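Side-chain contacts in eukaryotic translation initiation factor 2D (Homo sapiens, PDB 5W2F), which delivers tRNA to the P-site of the eukaryotic ribosome without GTP, and is represented here by its C-terminal SWIB/MDM2 and SUI1 domains: residues S26-G30 with S31-T35; V55-D58 with P59-D63; K191-Q194 with G195-K198. One frame throughout, in Å; residues are numbered along the deposited sequence.

Contact 1. Residues S26-G30 with S31-T35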
loop_
_atom_site.group_PDB
_atom_site.type_symbol
_atom_site.label_atom_id
_atom_site.label_comp_id
_atom_site.label_asym_id
_atom_site.label_seq_id
_atom_site.Cartn_x
_atom_site.Cartn_y
_atom_site.Cartn_z
ATOM N N SER A 26 11.908 -9.081 1.001
ATOM C CA SER A 26 11.864 -8.632 2.382
ATOM C C SER A 26 11.113 -7.310 2.421
ATOM O O SER A 26 11.145 -6.513 1.460
ATOM C CB SER A 26 13.254 -8.511 3.010
ATOM O OG SER A 26 14.096 -7.790 2.174
ATOM N N PHE A 27 10.409 -7.105 3.520
ATOM C CA PHE A 27 9.657 -5.886 3.747
ATOM C C PHE A 27 10.363 -5.034 4.785
ATOM O O PHE A 27 10.755 -5.533 5.846
ATOM C CB PHE A 27 8.244 -6.227 4.202
ATOM C CG PHE A 27 7.433 -6.902 3.136
ATOM C CD1 PHE A 27 6.736 -6.151 2.200
ATOM C CD2 PHE A 27 7.386 -8.281 3.036
ATOM C CE1 PHE A 27 6.016 -6.769 1.185
ATOM C CE2 PHE A 27 6.679 -8.900 2.023
ATOM C CZ PHE A 27 5.984 -8.153 1.103
ATOM N N LEU A 28 10.484 -3.744 4.481
ATOM C CA LEU A 28 11.230 -2.809 5.290
ATOM C C LEU A 28 10.422 -1.548 5.518
ATOM O O LEU A 28 9.711 -1.080 4.621
ATOM C CB LEU A 28 12.540 -2.437 4.572
ATOM C CG LEU A 28 13.538 -3.579 4.360
ATOM C CD1 LEU A 28 14.657 -3.150 3.421
ATOM C CD2 LEU A 28 14.083 -4.002 5.704
ATOM N N GLU A 29 10.596 -0.951 6.690
ATOM C CA GLU A 29 10.083 0.390 6.932
ATOM C C GLU A 29 11.016 1.406 6.252
ATOM O O GLU A 29 12.212 1.140 6.034
ATOM C CB GLU A 29 9.988 0.677 8.435
ATOM C CG GLU A 29 9.074 -0.296 9.170
ATOM C CD GLU A 29 8.985 -0.027 10.652
ATOM O OE1 GLU A 29 9.232 1.100 11.079
ATOM O OE2 GLU A 29 8.649 -0.953 11.398
ATOM N N GLY A 30 10.482 2.580 5.941
ATOM C CA GLY A 30 11.288 3.624 5.322
ATOM C C GLY A 30 12.527 3.953 6.144
ATOM O O GLY A 30 13.604 4.140 5.594
ATOM N N SER A 31 12.380 4.036 7.469
ATOM C CA SER A 31 13.522 4.348 8.348
ATOM C C SER A 31 14.620 3.299 8.248
ATOM O O SER A 31 15.804 3.622 8.343
ATOM C CB SER A 31 13.080 4.502 9.798
ATOM O OG SER A 31 12.452 3.324 10.269
ATOM N N GLU A 32 14.230 2.042 8.042
ATOM C CA GLU A 32 15.190 0.961 7.881
ATOM C C GLU A 32 15.914 1.086 6.550
ATOM O O GLU A 32 17.130 0.877 6.477
ATOM C CB GLU A 32 14.507 -0.407 7.964
ATOM C CG GLU A 32 13.894 -0.702 9.302
ATOM C CD GLU A 32 13.208 -2.054 9.333
ATOM O OE1 GLU A 32 12.201 -2.228 8.607
ATOM O OE2 GLU A 32 13.677 -2.932 10.089
ATOM N N VAL A 33 15.171 1.392 5.488
ATOM C CA VAL A 33 15.791 1.617 4.173
ATOM C C VAL A 33 16.842 2.718 4.264
ATOM O O VAL A 33 17.963 2.580 3.737
ATOM C CB VAL A 33 14.746 1.972 3.083
ATOM C CG1 VAL A 33 15.448 2.285 1.763
ATOM C CG2 VAL A 33 13.740 0.839 2.914
ATOM N N ARG A 34 16.492 3.800 4.958
ATOM C CA ARG A 34 17.392 4.929 5.110
ATOM C C ARG A 34 18.689 4.519 5.801
ATOM O O ARG A 34 19.787 4.821 5.317
ATOM C CB ARG A 34 16.685 6.094 5.815
ATOM C CG ARG A 34 15.618 6.753 4.937
ATOM C CD ARG A 34 14.810 7.813 5.695
ATOM N NE ARG A 34 13.673 8.322 4.914
ATOM C CZ ARG A 34 13.753 9.211 3.917
ATOM N NH1 ARG A 34 12.645 9.587 3.277
ATOM N NH2 ARG A 34 14.925 9.737 3.549
ATOM N N THR A 35 18.570 3.806 6.907
ATOM C CA THR A 35 19.740 3.315 7.615
ATOM C C THR A 35 20.603 2.422 6.731
ATOM O O THR A 35 21.841 2.546 6.698
ATOM C CB THR A 35 19.303 2.558 8.882
ATOM O OG1 THR A 35 18.640 3.483 9.747
ATOM C CG2 THR A 35 20.468 1.926 9.592
HETATM O O HOH W 1 10.610 -4.454 8.765
#
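Glu32 folds its side chain back across the first turn of its helix and lies over the backbone of Leu28 and Glu29. With CG anti to the carbonyl carbon (chi1 -64°) and the chain extended beyond it, the carboxylate arrives beside the amide of Glu29, the residue at the N-cap position. Glu29 N donates to Glu32 OE1 over 2.8 Å along a nearly straight line, and the oxygen receives it on its anti lone pair. The same oxygen also accepts a hydrogen bond from a water 2.7 Å away that donates to Phe27 O, so OE1 is gripped twice and links strand 27-28 to the helix. The Glu29 carboxylate, its plane turned 55° from that of Glu32, makes a salt bridge to Lys4 through OE2. Leu28 and Val33 cross at about a right angle, CB against CG2 at 3.9 Å, and Val33 continues onto Leu87 of helix 79-89. Glu29 O accepts from Val33 N at 3.0 Å to close the first helical turn. The bond from the N-cap amide to the side chain of the third helical residue is one of the two bonds of a capping box, here starting helix 30-43 in the SWIB/MDM2 domain.

Contact 2. Residues V55-D58 with P59-D63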
loop_
_atom_site.group_PDB
_atom_site.type_symbol
_atom_site.label_atom_id
_atom_site.label_comp_id
_atom_site.label_asym_id
_atom_site.label_seq_id
_atom_site.Cartn_x
_atom_site.Cartn_y
_atom_site.Cartn_z
ATOM N N VAL A 55 27.025 11.658 -2.607
ATOM C CA VAL A 55 27.424 10.261 -2.676
ATOM C C VAL A 55 27.732 9.911 -4.126
ATOM O O VAL A 55 26.930 10.195 -5.020
ATOM C CB VAL A 55 26.308 9.348 -2.122
ATOM C CG1 VAL A 55 26.707 7.876 -2.252
ATOM C CG2 VAL A 55 26.023 9.706 -0.661
ATOM N N ARG A 56 28.903 9.305 -4.349
ATOM C CA ARG A 56 29.304 8.821 -5.661
ATOM C C ARG A 56 28.726 7.418 -5.820
ATOM O O ARG A 56 29.088 6.508 -5.095
ATOM C CB ARG A 56 30.822 8.778 -5.792
ATOM C CG ARG A 56 31.514 10.120 -5.610
ATOM C CD ARG A 56 33.041 9.974 -5.563
ATOM N NE ARG A 56 33.535 9.648 -4.212
ATOM C CZ ARG A 56 33.908 8.441 -3.756
ATOM N NH1 ARG A 56 33.907 7.344 -4.534
ATOM N NH2 ARG A 56 34.327 8.338 -2.482
ATOM N N LEU A 57 27.867 7.230 -6.802
ATOM C CA LEU A 57 27.223 5.956 -6.989
ATOM C C LEU A 57 28.209 4.935 -7.584
ATOM O O LEU A 57 28.902 5.204 -8.556
ATOM C CB LEU A 57 25.978 6.078 -7.853
ATOM C CG LEU A 57 24.689 6.628 -7.205
ATOM C CD1 LEU A 57 24.786 7.990 -6.580
ATOM C CD2 LEU A 57 23.590 6.579 -8.250
ATOM N N ASP A 58 28.250 3.758 -6.974
ATOM C CA ASP A 58 29.046 2.644 -7.462
ATOM C C ASP A 58 28.224 1.869 -8.494
ATOM O O ASP A 58 27.057 2.222 -8.762
ATOM C CB ASP A 58 29.521 1.787 -6.277
ATOM C CG ASP A 58 28.400 1.037 -5.571
ATOM O OD1 ASP A 58 27.216 1.367 -5.749
ATOM O OD2 ASP A 58 28.736 0.117 -4.801
ATOM N N PRO A 59 28.819 0.842 -9.110
ATOM C CA PRO A 59 28.049 0.162 -10.144
ATOM C C PRO A 59 26.744 -0.454 -9.667
ATOM O O PRO A 59 25.751 -0.407 -10.395
ATOM C CB PRO A 59 29.028 -0.897 -10.647
ATOM C CG PRO A 59 30.367 -0.245 -10.488
ATOM C CD PRO A 59 30.259 0.502 -9.192
ATOM N N ILE A 60 26.734 -0.996 -8.453
ATOM C CA ILE A 60 25.507 -1.552 -7.882
ATOM C C ILE A 60 24.410 -0.495 -7.783
ATOM O O ILE A 60 23.278 -0.728 -8.217
ATOM C CB ILE A 60 25.800 -2.223 -6.518
ATOM C CG1 ILE A 60 26.494 -3.562 -6.771
ATOM C CG2 ILE A 60 24.528 -2.407 -5.687
ATOM C CD1 ILE A 60 27.138 -4.176 -5.557
ATOM N N LEU A 61 24.745 0.665 -7.227
ATOM C CA LEU A 61 23.753 1.729 -7.116
ATOM C C LEU A 61 23.311 2.247 -8.496
ATOM O O LEU A 61 22.134 2.503 -8.716
ATOM C CB LEU A 61 24.263 2.862 -6.230
ATOM C CG LEU A 61 24.216 2.560 -4.736
ATOM C CD1 LEU A 61 24.986 3.614 -3.961
ATOM C CD2 LEU A 61 22.767 2.416 -4.241
ATOM N N CYS A 62 24.250 2.406 -9.416
ATOM C CA CYS A 62 23.899 2.868 -10.765
ATOM C C CYS A 62 22.907 1.927 -11.423
ATOM O O CYS A 62 21.936 2.362 -12.043
ATOM C CB CYS A 62 25.156 2.997 -11.637
ATOM S SG CYS A 62 26.188 4.407 -11.217
ATOM N N ASP A 63 23.158 0.636 -11.246
ATOM C CA ASP A 63 22.373 -0.407 -11.877
ATOM C C ASP A 63 20.942 -0.409 -11.357
ATOM O O ASP A 63 20.001 -0.568 -12.119
ATOM C CB ASP A 63 23.046 -1.759 -11.624
ATOM C CG ASP A 63 22.285 -2.922 -12.222
ATOM O OD1 ASP A 63 21.931 -2.860 -13.416
ATOM O OD2 ASP A 63 22.060 -3.908 -11.487
HETATM O O HOH W 2 29.266 -1.755 -7.042
#
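A chi1 of 68° sets CG of Asp58 between its own backbone N and carbonyl carbon, with the carboxylate folded over the beginning of the helix that follows, while Leu57, with CG anti to its carbonyl carbon (chi1 -78°), is brought against Leu61 CB. The result is a worked example of an N-cap. Asp58 OD1 accepts from Leu61 N at 3.0 Å, and the N-H approaches from above the carboxylate plane, 36° out of it. OD1 also rests on the aliphatic part of Leu61, 3.3 Å from its CB, so the cap oxygen lies against the leucine side chain as well as its amide. The other oxygen is held as well: OD2 is hydrogen-bonded to Tyr40 OH and, weakly, to a water that accepts from Ile60 N at 3.0 Å. Two amides of the first turn are thus served by one carboxylate, one directly and one through water, and the helix dipole would be expected to favour its negative charge. Asp58 O receives Cys62 N at 2.9 Å, the first regular helical bond; Pro59, which has no amide proton to offer, occupies the first position of the helix. On the apolar side, Leu57 crosses Leu61 at about a right angle, CG to CB 3.9 Å, and its CB also meets Cys62 SG at 3.8 Å. Within the SWIB/MDM2 domain, this cap joins strand 54-56, paired with strand 76-78, to helix 59-65, whose Ile60 and Leu61 lean on Tyr40 of helix 30-43 and on Leu15 and Leu16 of helix 14-17.

Contact 3. Residues K191-Q194 with G195-K198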
loop_
_atom_site.group_PDB
_atom_site.type_symbol
_atom_site.label_atom_id
_atom_site.label_comp_id
_atom_site.label_asym_id
_atom_site.label_seq_id
_atom_site.Cartn_x
_atom_site.Cartn_y
_atom_site.Cartn_z
ATOM N N LYS A 191 -9.256 8.106 6.499
ATOM C CA LYS A 191 -8.647 8.699 5.311
ATOM C C LYS A 191 -8.522 7.706 4.156
ATOM O O LYS A 191 -8.254 8.107 3.026
ATOM C CB LYS A 191 -7.284 9.315 5.641
ATOM C CG LYS A 191 -6.169 8.347 5.924
ATOM C CD LYS A 191 -4.862 9.085 6.183
ATOM C CE LYS A 191 -3.799 8.173 6.749
ATOM N NZ LYS A 191 -2.587 8.939 7.161
ATOM N N HIS A 192 -8.690 6.411 4.451
ATOM C CA HIS A 192 -8.583 5.381 3.430
ATOM C C HIS A 192 -9.913 4.785 3.027
ATOM O O HIS A 192 -9.952 3.756 2.350
ATOM C CB HIS A 192 -7.614 4.286 3.891
ATOM C CG HIS A 192 -6.197 4.749 3.934
ATOM N ND1 HIS A 192 -5.600 5.360 2.853
ATOM C CD2 HIS A 192 -5.266 4.718 4.915
ATOM C CE1 HIS A 192 -4.355 5.674 3.164
ATOM N NE2 HIS A 192 -4.130 5.299 4.412
ATOM N N ILE A 193 -10.998 5.466 3.384
ATOM C CA ILE A 193 -12.353 5.048 2.994
ATOM C C ILE A 193 -13.013 6.198 2.254
ATOM O O ILE A 193 -12.997 7.333 2.740
ATOM C CB ILE A 193 -13.175 4.645 4.212
ATOM C CG1 ILE A 193 -12.419 3.570 5.013
ATOM C CG2 ILE A 193 -14.575 4.185 3.798
ATOM C CD1 ILE A 193 -12.954 3.358 6.378
ATOM N N GLN A 194 -13.566 5.889 1.087
ATOM C CA GLN A 194 -14.305 6.865 0.267
ATOM C C GLN A 194 -15.757 6.491 0.204
ATOM O O GLN A 194 -16.087 5.332 0.025
ATOM C CB GLN A 194 -13.710 6.940 -1.161
ATOM C CG GLN A 194 -12.321 7.562 -1.123
ATOM C CD GLN A 194 -11.700 7.783 -2.494
ATOM O OE1 GLN A 194 -10.996 8.773 -2.685
ATOM N NE2 GLN A 194 -11.949 6.876 -3.448
ATOM N N GLY A 195 -16.598 7.492 0.335
ATOM C CA GLY A 195 -18.047 7.358 0.175
ATOM C C GLY A 195 -18.860 7.492 1.451
ATOM O O GLY A 195 -20.096 7.628 1.373
ATOM N N LEU A 196 -18.207 7.499 2.612
ATOM C CA LEU A 196 -18.969 7.604 3.854
ATOM C C LEU A 196 -19.678 8.933 3.967
ATOM O O LEU A 196 -20.712 9.043 4.667
ATOM C CB LEU A 196 -18.095 7.378 5.083
ATOM C CG LEU A 196 -17.533 5.975 5.214
ATOM C CD1 LEU A 196 -16.502 5.935 6.321
ATOM C CD2 LEU A 196 -18.655 4.969 5.445
ATOM N N GLU A 197 -19.139 9.949 3.288
ATOM C CA GLU A 197 -19.774 11.264 3.245
ATOM C C GLU A 197 -21.145 11.290 2.545
ATOM O O GLU A 197 -21.879 12.279 2.651
ATOM C CB GLU A 197 -18.852 12.269 2.559
ATOM C CG GLU A 197 -18.665 12.101 1.046
ATOM C CD GLU A 197 -17.713 10.976 0.616
ATOM O OE1 GLU A 197 -17.093 10.277 1.455
ATOM O OE2 GLU A 197 -17.546 10.810 -0.608
ATOM N N LYS A 198 -21.505 10.198 1.855
ATOM C CA LYS A 198 -22.779 10.100 1.173
ATOM C C LYS A 198 -23.805 9.359 2.013
ATOM O O LYS A 198 -24.911 9.098 1.530
ATOM C CB LYS A 198 -22.658 9.412 -0.195
ATOM C CG LYS A 198 -21.501 9.784 -1.092
ATOM C CD LYS A 198 -21.586 11.183 -1.600
ATOM C CE LYS A 198 -20.417 11.461 -2.544
ATOM N NZ LYS A 198 -20.352 12.877 -2.948
HETATM O O HOH W 3 -15.540 8.364 3.159
#
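Ile193 and Leu196 meet where the edge strand of the mixed SUI1 sheet turns through Gly195 into the 3-10 segment 196-198. The apolar part is a single oblique crossing: the CG2 branch of Ile193, anti to the backbone N and on the carbonyl side of the residue, touches Leu196 CD1 at 3.6 Å and CG at 3.7 Å. Both residues also pack on Ile115 of strand 113-121 and Leu183 of helix 175-185, placing their contact between sheet and helix. The chain bends at Gly195, whose phi is a positive 110°, and the glycine carbonyl accepts from Lys198 N at 3.0 Å. The polar contacts lie around the bend. Gln194 aims its CB away from the following residues, and its NE2 is hydrogen-bonded to Asp114 on the neighbouring strand. Glu197, its chain bent at both chi1 and chi2, curls back so that OE1 takes a weak bond from Gly195 N. No direct hydrogen bond joins the strand to the turn; a water bridges them, donating to Ile193 O at 2.8 Å and to Glu197 OE1 at 3.0 Å while accepting from Leu196 N at 2.9 Å.

How the contacts relate
Following the chain from the N terminus, the three contacts come in series, none nested in or crossing another, and each marks a strand passing through a short turn or cap into a helical segment. Contact 1 closes the entry from strand 27-28 into helix 30-43; that helix leads on to strand 54-56, whose exit into helix 59-65 is closed by contact 2. These two share the SWIB/MDM2 domain, their centres 19 Å apart and their nearest atoms about 9 Å. Contact 3, near the C terminus, joins the last strand of the SUI1 sheet, 193-194, to the 3-10 segment that follows, against helix 175-185; it lies on the opposite side of the chain's centre, its centre 43 Å from that of contact 2.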